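Local structure of pumilio homology domain family member 4 (Saccharomyces cerevisiae, 3BWT) at residues 79-84 against 109-114. The protein binds single-stranded mRNA through its Pumilio repeats, here in the isolated RNA-binding domain, and is linked to the regulation of gene expression. Residues are numbered along the deposited sequence; the frame is centred on the assembly and turned at random.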
# COMPACT_ATOMS: atom_id res chain seq x y z
N LEU A 79 2.49 -28.30 -7.02
CA LEU A 79 1.95 -27.16 -7.74
C LEU A 79 2.90 -25.97 -7.63
O LEU A 79 3.10 -25.24 -8.61
CB LEU A 79 0.56 -26.78 -7.22
CG LEU A 79 -0.52 -27.83 -7.45
CD1 LEU A 79 -1.92 -27.28 -7.17
CD2 LEU A 79 -0.43 -28.40 -8.86
N THR A 80 3.50 -25.80 -6.46
CA THR A 80 4.45 -24.71 -6.26
C THR A 80 5.68 -24.92 -7.13
O THR A 80 6.17 -23.99 -7.76
CB THR A 80 4.91 -24.55 -4.77
OG1 THR A 80 3.78 -24.43 -3.90
CG2 THR A 80 5.79 -23.31 -4.62
N LYS A 81 6.19 -26.15 -7.16
CA LYS A 81 7.41 -26.42 -7.92
C LYS A 81 7.23 -26.22 -9.43
O LYS A 81 8.13 -25.72 -10.10
CB LYS A 81 7.97 -27.81 -7.63
CG LYS A 81 8.62 -27.94 -6.24
CD LYS A 81 9.16 -29.35 -5.98
CE LYS A 81 9.85 -29.44 -4.61
NZ LYS A 81 10.51 -30.77 -4.40
N ILE A 82 6.07 -26.59 -9.94
CA ILE A 82 5.79 -26.50 -11.36
C ILE A 82 5.61 -25.05 -11.78
O ILE A 82 6.09 -24.63 -12.84
CB ILE A 82 4.51 -27.30 -11.73
CG1 ILE A 82 4.80 -28.81 -11.68
CG2 ILE A 82 3.97 -26.88 -13.09
CD1 ILE A 82 3.59 -29.68 -11.99
N SER A 83 4.91 -24.28 -10.94
CA SER A 83 4.61 -22.90 -11.29
C SER A 83 5.76 -21.94 -11.01
O SER A 83 5.87 -20.92 -11.68
CB SER A 83 3.33 -22.43 -10.59
OG SER A 83 3.41 -22.59 -9.20
N SER A 84 6.62 -22.28 -10.06
CA SER A 84 7.64 -21.35 -9.55
C SER A 84 8.54 -20.70 -10.61
O SER A 84 8.89 -19.53 -10.47
CB SER A 84 8.49 -21.98 -8.44
OG SER A 84 9.19 -23.12 -8.92
N THR A 109 4.65 -25.08 4.93
CA THR A 109 6.04 -25.48 5.17
C THR A 109 7.04 -24.37 4.90
O THR A 109 6.70 -23.34 4.32
CB THR A 109 6.47 -26.71 4.31
OG1 THR A 109 6.61 -26.32 2.94
CG2 THR A 109 5.47 -27.85 4.42
N ASP A 110 8.29 -24.59 5.30
CA ASP A 110 9.33 -23.59 5.09
C ASP A 110 10.07 -23.87 3.80
O ASP A 110 10.70 -22.99 3.22
CB ASP A 110 10.29 -23.56 6.28
CG ASP A 110 9.67 -22.94 7.51
OD1 ASP A 110 8.58 -22.33 7.38
OD2 ASP A 110 10.28 -23.05 8.60
N GLU A 111 9.98 -25.12 3.35
CA GLU A 111 10.50 -25.48 2.04
C GLU A 111 9.70 -24.76 0.96
O GLU A 111 10.25 -24.32 -0.05
CB GLU A 111 10.41 -27.00 1.85
CG GLU A 111 10.07 -27.44 0.44
CD GLU A 111 9.97 -28.95 0.31
OE1 GLU A 111 9.48 -29.59 1.28
OE2 GLU A 111 10.38 -29.48 -0.75
N GLU A 112 8.40 -24.65 1.20
CA GLU A 112 7.49 -23.94 0.32
C GLU A 112 7.82 -22.47 0.27
O GLU A 112 7.67 -21.83 -0.78
CB GLU A 112 6.05 -24.09 0.83
CG GLU A 112 5.32 -25.31 0.32
CD GLU A 112 3.99 -25.50 1.02
OE1 GLU A 112 3.98 -25.72 2.25
OE2 GLU A 112 2.96 -25.44 0.33
N ALA A 113 8.25 -21.92 1.40
CA ALA A 113 8.56 -20.49 1.48
C ALA A 113 9.88 -20.21 0.81
O ALA A 113 10.04 -19.18 0.15
CB ALA A 113 8.59 -20.03 2.92
N GLN A 114 10.82 -21.13 0.96
CA GLN A 114 12.11 -20.96 0.32
C GLN A 114 11.98 -21.01 -1.20
O GLN A 114 12.62 -20.23 -1.90
CB GLN A 114 13.13 -21.98 0.82
CG GLN A 114 13.80 -21.55 2.11
CD GLN A 114 14.12 -20.06 2.10
OE1 GLN A 114 13.72 -19.32 3.00
NE2 GLN A 114 14.85 -19.61 1.07
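Glu112, which faces Thr80 across the contact, has its carboxylate oxygen OE1 gripped by several groups. Thr109 N donates to Glu112 OE1 at 2.8 Å and meets it nearly along the C-O axis. The hydroxyl of Thr109 also donates to OE1, on the anti lone pair, and Lys108 N adds a third bond. In return, Glu112 N donates to Thr109 OG1 at 3.0 Å. Thr109 is the N-cap of helix 110-120, and the reciprocal bonds make a capping box. The second oxygen, OE2, forms a salt bridge with Arg76 of helix 73-83. With both oxygens engaged, the carboxylate is fixed in rotation, and the positive charge of Arg76 would be expected to favour its ionised form.

Thr80 approaches the same group from helix 73-83. Its OG1 stays 4.4 Å from Glu112 OE2, too far for a bond. That hydroxyl is paired instead with Arg76 O, one turn back in its own helix. Arg76 thus serves both buried polar groups. Helices 73-83 and 110-120 pack beside each other in the all-helical PUM-HD array of Pumilio repeats, and residues 79-84 span the boundary between Pumilio 2 and Pumilio 3. Ile77 is touched by Glu111 and Glu112, and Ile115 by Thr80 and Lys81.

At the exposed border, Lys81 and Glu111 make a long salt bridge, with Lys81 NZ 3.9 Å from Glu111 OE2. Lys81 CG lies anti to the carbonyl carbon (chi1 -73°), and the chain runs fully extended from there to the ammonium group. The Glu111 chain is also extended beyond CG. The two side chains cross at about a right angle. Glu111 OE2 lies as close to Lys81 CE as to NZ, so it comes in beside the end of the lysine chain.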